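Local atomic coordinates of hypothetical protein HI1011 (Haemophilus influenzae, PDB entry 1YZY), a protein that catalyses the ATP-dependent phosphorylation of 3-oxo-tetronate to 3-oxo-tetronate 4-phosphate, as a member of the four-carbon acid sugar kinase family. Residues 248-254 with 303-309; 258-262 with 395-399; 348-354 with 389-395. The contacts are given in a common frame with arbitrary orientation. Residue numbers count along the deposited sequence, not the author numbering.

Interaction 1: residues 248-254 with 303-309; sequences TVVLSGS and APMVYAT
Strands 248-252 and 305-307, parallel neighbours in the nucleotide-binding part of a mixed sheet that runs on into the sugar-binding domain, have axes 4.8 Å apart and 11° between directions. The register sets Val-250 beside Met-305, Leu-251 beside Val-306 and Ser-252 beside Tyr-307 (CA-CA 4.6, 5.2 and 4.4 Å). Backbone hydrogen bonds alternate as in a parallel pair: Val-250 N to Pro-304 O (3.2 Å), Val-306 N to Val-250 O (3.1 Å), Ser-252 N to Val-306 O (3.1 Å) and Ala-308 N to Ser-252 O (2.6 Å). Apolar contacts lie on both faces. Val-250 CB meets Met-305 CB at 3.8 Å on the face that helix 257-266 covers at Ser-252; Leu-251 CD2 meets Val-306 CB at 4.0 Å on the other. From the last strand residue onward, two hydroxyls lead to Ser-254, probably an ATP-binding residue: Ser-252 OG (chi1 t) donates to Thr-309 OG1 (3.0 Å), and Thr-309 OG1 (chi1 m) donates to Ser-254 O at 2.7 Å.

Interaction 2: residues 258-262 with 395-399; sequences MTNKQ and KSGNF
This is a polar, partly buried contact between the first turns of helix 257-266 and the loop that follows strand 391-395, beside the probable ATP site, of which Gly-397 is probably part. Residues 258-262 are regular helix, with Gln-262 N bonded to Met-258 O at 3.0 Å. Residues 395-399 leave the strand at Lys-395 and turn through Gly-397 (phi/psi -56/-28°) and Asn-398 (-92/-25°). The nearest CA pairs are Thr-259 to Gly-397 (5.7 Å) and Met-258 to Asn-398 (5.8 Å).

The Lys-395 side chain forms the centre. With chi1 t, chi2 -146°, chi3 p and chi4 97° it curls so that NZ donates to Thr-259 OG1 (2.9 Å), to Gln-262 OE1 (2.7 Å) and, within its own loop, to Ser-396 O (3.0 Å). The ammonium group thus ties one face of the helix to the loop. Gln-262, in an extended m, t conformation, uses its amide nitrogen as well: NE2 makes a weak hydrogen bond to Phe-399 O at 3.3 Å. Met-258 lies against backbone carbonyls, with CB 3.5 Å from Gly-397 O and CG 3.8 Å from Phe-399 O.

Around this contact, Phe-404 of helix 404-410 touches both Gln-262 and Lys-395, Gln-262 NE2 also bonds Lys-401 O, and Thr-259 packs on Ser-254 and Thr-309 beyond the ends of strands 248-252 and 305-307.

Interaction 3: residues 348-354 with 389-395; sequences TNFITAG and DIFLALK
Strands 349-353 and 391-395 lie parallel, axes 4.6 Å apart and 7° from aligned, pairing Asn-349/Phe-391 through Ala-353/Lys-395. Ile-390 (m, m) sends CG2 within 3.7 Å of Phe-350 CE2; Phe-350 CB approaches Leu-392 CG at 4.5 Å. Leu-394 packs CD2 tightly against Thr-352 OG1 at 3.1 Å; that hydroxyl's polar partner is Ser-358 OG. On the opposite face, Ala-393 leaves a hollow for Ile-351 (CG2 4.1 Å from Ala-393 CB), Lys-395 CE passes over Ala-353 CB (3.7 Å), and Phe-391 sets CD2 3.3 Å from Asn-349 ND2. Within this mixed sheet, strand 349-353 passes through Gly-354, the N-cap, straight into helix 355-365 beside the probable ATP site; at phi/psi 109/143° a CB would jam against Ala-353 O, so glycine suits. Main-chain hydrogen bonds alternate: Phe-350 N and O with Phe-391 O and Ala-393 N, and Phe-391 N with Thr-348 O (each 2.8 Å); Thr-352 N and O with Ala-393 O and Lys-395 N (each 2.9 Å); Gly-354 N with Lys-395 O (2.7 Å).

In the fold
Interactions 1 and 3 are buried parallel strand pairs of one sheet, joined because strands 248-252 and 349-353 are neighbours: Val-249 O lies 2.9 Å from Ile-351 N. Both rest mainly on main-chain hydrogen bonds and apolar side chains, interaction 1 adding hydroxyl bonds at its C-terminal end. Interaction 2 is smaller, nearer the surface and built mainly from side-chain polar groups, joining a helix to a loop at the C-terminal ends of those strands. Lys-395 belongs to interactions 2 and 3, closing the strand pairing with its backbone and bonding the helix with its ammonium. Thr-259 CG2 packs 3.4 Å from Ser-254 O. Ser-254, Gly-354 and Gly-397, one from each interaction, probably line the ATP site together.

Interaction 1: residues 248-254 with 303-309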
# COMPACT_ATOMS: atom_id res chain seq x y z
N THR A 248 22.13 8.15 -8.64
CA THR A 248 20.67 8.06 -8.79
C THR A 248 20.26 8.14 -10.25
O THR A 248 20.96 8.75 -11.07
CB THR A 248 19.96 9.22 -8.00
OG1 THR A 248 20.26 9.11 -6.60
CG2 THR A 248 18.45 9.19 -8.20
N VAL A 249 19.12 7.54 -10.57
CA VAL A 249 18.59 7.54 -11.93
C VAL A 249 17.05 7.62 -11.93
O VAL A 249 16.39 7.07 -11.04
CB VAL A 249 19.06 6.29 -12.75
CG1 VAL A 249 18.47 5.01 -12.18
CG2 VAL A 249 18.71 6.45 -14.22
N VAL A 250 16.52 8.37 -12.88
CA VAL A 250 15.08 8.54 -13.03
C VAL A 250 14.67 7.82 -14.31
O VAL A 250 15.22 8.07 -15.38
CB VAL A 250 14.69 10.05 -13.17
CG1 VAL A 250 13.21 10.20 -13.48
CG2 VAL A 250 15.02 10.81 -11.89
N LEU A 251 13.73 6.89 -14.18
CA LEU A 251 13.22 6.12 -15.32
C LEU A 251 11.71 6.36 -15.40
O LEU A 251 10.93 5.78 -14.65
CB LEU A 251 13.55 4.63 -15.14
CG LEU A 251 15.05 4.29 -14.95
CD1 LEU A 251 15.23 2.86 -14.54
CD2 LEU A 251 15.84 4.58 -16.22
N SER A 252 11.31 7.22 -16.34
CA SER A 252 9.91 7.62 -16.54
C SER A 252 9.23 7.01 -17.77
O SER A 252 9.65 7.24 -18.89
CB SER A 252 9.85 9.14 -16.67
OG SER A 252 8.58 9.66 -16.33
N GLY A 253 8.15 6.26 -17.55
CA GLY A 253 7.45 5.65 -18.67
C GLY A 253 5.98 6.03 -18.83
O GLY A 253 5.39 5.77 -19.88
N SER A 254 5.39 6.61 -17.79
CA SER A 254 3.98 7.01 -17.82
C SER A 254 3.66 8.17 -18.74
O SER A 254 4.43 9.11 -18.85
CB SER A 254 3.49 7.35 -16.40
OG SER A 254 2.08 7.51 -16.36
N ALA A 303 20.03 13.77 -10.92
CA ALA A 303 20.11 12.49 -11.61
C ALA A 303 19.62 12.54 -13.05
O ALA A 303 18.67 13.25 -13.38
CB ALA A 303 19.32 11.46 -10.84
N PRO A 304 20.30 11.80 -13.95
CA PRO A 304 19.91 11.78 -15.36
C PRO A 304 18.59 11.03 -15.56
O PRO A 304 18.30 10.06 -14.87
CB PRO A 304 21.09 11.07 -16.02
CG PRO A 304 21.51 10.11 -14.99
CD PRO A 304 21.47 10.94 -13.72
N MET A 305 17.79 11.48 -16.51
CA MET A 305 16.51 10.85 -16.76
C MET A 305 16.31 10.34 -18.19
O MET A 305 16.44 11.05 -19.20
CB MET A 305 15.38 11.86 -16.48
CG MET A 305 14.03 11.48 -17.10
SD MET A 305 12.69 12.59 -16.66
CE MET A 305 13.03 14.04 -17.67
N VAL A 306 15.97 9.06 -18.24
CA VAL A 306 15.62 8.27 -19.41
C VAL A 306 14.10 8.15 -19.36
O VAL A 306 13.56 7.55 -18.42
CB VAL A 306 16.23 6.87 -19.47
CG1 VAL A 306 15.95 6.25 -20.82
CG2 VAL A 306 17.71 6.92 -19.22
N TYR A 307 13.40 8.68 -20.36
CA TYR A 307 11.95 8.65 -20.33
C TYR A 307 11.22 8.26 -21.61
O TYR A 307 11.65 8.59 -22.71
CB TYR A 307 11.42 10.01 -19.86
CG TYR A 307 11.73 11.16 -20.80
CD1 TYR A 307 10.75 11.68 -21.64
CD2 TYR A 307 13.01 11.72 -20.85
CE1 TYR A 307 11.04 12.72 -22.51
CE2 TYR A 307 13.31 12.75 -21.71
CZ TYR A 307 12.32 13.25 -22.54
OH TYR A 307 12.63 14.26 -23.42
N ALA A 308 10.08 7.59 -21.44
CA ALA A 308 9.23 7.19 -22.54
C ALA A 308 8.03 8.15 -22.56
O ALA A 308 7.32 8.26 -23.56
CB ALA A 308 8.76 5.75 -22.35
N THR A 309 7.85 8.86 -21.45
CA THR A 309 6.77 9.82 -21.27
C THR A 309 6.53 10.81 -22.41
O THR A 309 7.35 11.69 -22.67
CB THR A 309 7.00 10.61 -19.99
OG1 THR A 309 7.10 9.71 -18.89
CG2 THR A 309 5.87 11.61 -19.75

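Interaction 2: residues 258-262 with 395-399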
# COMPACT_ATOMS: atom_id res chain seq x y z
N MET A 258 -0.28 14.24 -15.44
CA MET A 258 0.61 14.68 -14.36
C MET A 258 2.08 14.34 -14.62
O MET A 258 2.97 15.16 -14.35
CB MET A 258 0.16 14.10 -13.02
CG MET A 258 1.05 14.50 -11.85
SD MET A 258 1.53 16.24 -11.93
CE MET A 258 0.06 17.03 -11.33
N THR A 259 2.33 13.15 -15.16
CA THR A 259 3.70 12.73 -15.45
C THR A 259 4.32 13.57 -16.57
O THR A 259 5.49 13.96 -16.48
CB THR A 259 3.76 11.23 -15.81
OG1 THR A 259 3.21 10.46 -14.74
CG2 THR A 259 5.21 10.80 -16.04
N ASN A 260 3.54 13.86 -17.60
CA ASN A 260 4.02 14.65 -18.72
C ASN A 260 4.50 16.01 -18.26
O ASN A 260 5.45 16.57 -18.81
CB ASN A 260 2.94 14.82 -19.76
CG ASN A 260 3.17 13.97 -20.98
OD1 ASN A 260 3.87 14.37 -21.91
ND2 ASN A 260 2.59 12.78 -20.99
N LYS A 261 3.82 16.56 -17.26
CA LYS A 261 4.18 17.86 -16.71
C LYS A 261 5.42 17.74 -15.83
O LYS A 261 6.26 18.65 -15.82
CB LYS A 261 3.02 18.45 -15.91
CG LYS A 261 1.82 18.83 -16.76
CD LYS A 261 0.69 19.43 -15.93
CE LYS A 261 0.17 18.42 -14.91
NZ LYS A 261 -0.94 18.96 -14.08
N GLN A 262 5.52 16.65 -15.08
CA GLN A 262 6.66 16.41 -14.19
C GLN A 262 7.95 16.21 -15.00
O GLN A 262 9.04 16.52 -14.53
CB GLN A 262 6.40 15.19 -13.29
CG GLN A 262 5.26 15.38 -12.29
CD GLN A 262 4.87 14.08 -11.60
OE1 GLN A 262 4.65 13.07 -12.24
NE2 GLN A 262 4.78 14.12 -10.28
N LYS A 395 6.63 6.14 -8.41
CA LYS A 395 5.54 7.09 -8.58
C LYS A 395 4.51 6.70 -9.64
O LYS A 395 4.78 6.81 -10.83
CB LYS A 395 6.10 8.48 -8.93
CG LYS A 395 5.04 9.58 -8.97
CD LYS A 395 5.34 10.64 -10.03
CE LYS A 395 5.03 10.14 -11.44
NZ LYS A 395 3.69 10.58 -11.92
N SER A 396 3.32 6.28 -9.20
CA SER A 396 2.26 5.94 -10.15
C SER A 396 1.96 7.27 -10.87
O SER A 396 2.35 8.35 -10.43
CB SER A 396 1.05 5.32 -9.44
OG SER A 396 0.90 3.94 -9.80
N GLY A 397 1.33 7.14 -12.03
CA GLY A 397 1.11 8.29 -12.91
C GLY A 397 0.38 9.50 -12.34
O GLY A 397 0.60 10.62 -12.79
N ASN A 398 -0.49 9.31 -11.35
CA ASN A 398 -1.24 10.43 -10.81
C ASN A 398 -0.68 11.19 -9.61
O ASN A 398 -1.02 12.35 -9.39
CB ASN A 398 -2.67 10.00 -10.49
CG ASN A 398 -3.54 9.89 -11.73
OD1 ASN A 398 -3.31 10.58 -12.73
ND2 ASN A 398 -4.57 9.06 -11.65
N PHE A 399 0.16 10.52 -8.82
CA PHE A 399 0.74 11.12 -7.62
C PHE A 399 1.81 12.18 -7.88
O PHE A 399 2.31 12.32 -8.99
CB PHE A 399 1.29 10.03 -6.71
CG PHE A 399 0.33 8.90 -6.44
CD1 PHE A 399 -1.03 9.05 -6.66
CD2 PHE A 399 0.80 7.68 -5.98
CE1 PHE A 399 -1.92 8.01 -6.42
CE2 PHE A 399 -0.07 6.62 -5.74
CZ PHE A 399 -1.44 6.79 -5.96

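Interaction 3: residues 348-354 with 389-395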
# COMPACT_ATOMS: atom_id res chain seq x y z
N THR A 348 22.53 3.18 -6.85
CA THR A 348 21.79 2.73 -5.68
C THR A 348 20.41 3.32 -5.45
O THR A 348 19.65 2.80 -4.64
CB THR A 348 22.64 2.87 -4.38
OG1 THR A 348 23.21 4.18 -4.30
CG2 THR A 348 23.74 1.83 -4.35
N ASN A 349 20.07 4.38 -6.18
CA ASN A 349 18.78 5.03 -6.03
C ASN A 349 18.02 5.04 -7.36
O ASN A 349 18.53 5.54 -8.37
CB ASN A 349 18.94 6.48 -5.55
CG ASN A 349 19.79 6.61 -4.29
OD1 ASN A 349 20.55 7.57 -4.14
ND2 ASN A 349 19.64 5.67 -3.36
N PHE A 350 16.81 4.49 -7.36
CA PHE A 350 15.99 4.45 -8.57
C PHE A 350 14.67 5.18 -8.36
O PHE A 350 13.92 4.88 -7.44
CB PHE A 350 15.69 3.00 -8.97
CG PHE A 350 16.90 2.20 -9.32
CD1 PHE A 350 17.24 1.97 -10.65
CD2 PHE A 350 17.71 1.67 -8.32
CE1 PHE A 350 18.37 1.22 -10.99
CE2 PHE A 350 18.84 0.92 -8.64
CZ PHE A 350 19.17 0.70 -9.98
N ILE A 351 14.38 6.15 -9.23
CA ILE A 351 13.15 6.92 -9.15
C ILE A 351 12.34 6.62 -10.41
O ILE A 351 12.68 7.09 -11.50
CB ILE A 351 13.45 8.43 -9.06
CG1 ILE A 351 14.35 8.71 -7.85
CG2 ILE A 351 12.16 9.24 -8.95
CD1 ILE A 351 14.81 10.14 -7.76
N THR A 352 11.31 5.80 -10.28
CA THR A 352 10.48 5.44 -11.42
C THR A 352 9.14 6.19 -11.48
O THR A 352 8.66 6.71 -10.47
CB THR A 352 10.21 3.92 -11.45
OG1 THR A 352 9.61 3.51 -10.21
CG2 THR A 352 11.53 3.15 -11.62
N ALA A 353 8.58 6.27 -12.68
CA ALA A 353 7.30 6.94 -12.89
C ALA A 353 6.42 6.05 -13.76
O ALA A 353 6.82 5.64 -14.85
CB ALA A 353 7.51 8.28 -13.55
N GLY A 354 5.21 5.78 -13.28
CA GLY A 354 4.30 4.92 -14.01
C GLY A 354 4.12 3.58 -13.32
O GLY A 354 5.08 3.02 -12.78
N ASP A 389 21.17 -2.67 0.10
CA ASP A 389 21.08 -1.21 0.20
C ASP A 389 20.72 -0.47 -1.08
O ASP A 389 21.51 0.36 -1.56
CB ASP A 389 22.39 -0.64 0.76
CG ASP A 389 22.62 -1.02 2.22
OD1 ASP A 389 21.68 -1.51 2.89
OD2 ASP A 389 23.76 -0.80 2.71
N ILE A 390 19.54 -0.72 -1.61
CA ILE A 390 19.07 -0.06 -2.82
C ILE A 390 17.78 0.68 -2.49
O ILE A 390 16.86 0.10 -1.91
CB ILE A 390 18.80 -1.08 -3.96
CG1 ILE A 390 20.06 -1.89 -4.28
CG2 ILE A 390 18.27 -0.37 -5.20
CD1 ILE A 390 21.22 -1.08 -4.85
N PHE A 391 17.72 1.96 -2.86
CA PHE A 391 16.54 2.78 -2.60
C PHE A 391 15.74 3.03 -3.86
O PHE A 391 16.31 3.18 -4.95
CB PHE A 391 16.96 4.11 -1.95
CG PHE A 391 17.72 3.95 -0.66
CD1 PHE A 391 17.06 3.95 0.57
CD2 PHE A 391 19.10 3.77 -0.66
CE1 PHE A 391 17.75 3.77 1.77
CE2 PHE A 391 19.81 3.60 0.54
CZ PHE A 391 19.13 3.60 1.75
N LEU A 392 14.42 3.06 -3.72
CA LEU A 392 13.52 3.29 -4.86
C LEU A 392 12.33 4.19 -4.50
O LEU A 392 11.82 4.16 -3.38
CB LEU A 392 12.99 1.96 -5.40
CG LEU A 392 13.92 0.76 -5.55
CD1 LEU A 392 14.12 0.07 -4.20
CD2 LEU A 392 13.31 -0.21 -6.55
N ALA A 393 11.92 5.01 -5.46
CA ALA A 393 10.78 5.90 -5.31
C ALA A 393 9.90 5.56 -6.50
O ALA A 393 10.22 5.92 -7.64
CB ALA A 393 11.21 7.37 -5.37
N LEU A 394 8.82 4.84 -6.23
CA LEU A 394 7.90 4.40 -7.27
C LEU A 394 6.69 5.34 -7.35
O LEU A 394 5.84 5.34 -6.46
CB LEU A 394 7.45 2.97 -6.97
CG LEU A 394 8.57 2.04 -6.50
CD1 LEU A 394 8.00 0.69 -6.08
CD2 LEU A 394 9.63 1.86 -7.59
N LYS A 395 6.63 6.14 -8.41
CA LYS A 395 5.54 7.09 -8.58
C LYS A 395 4.51 6.70 -9.64
O LYS A 395 4.78 6.81 -10.83
CB LYS A 395 6.10 8.48 -8.93
CG LYS A 395 5.04 9.58 -8.97
CD LYS A 395 5.34 10.64 -10.03
CE LYS A 395 5.03 10.14 -11.44
NZ LYS A 395 3.69 10.58 -11.92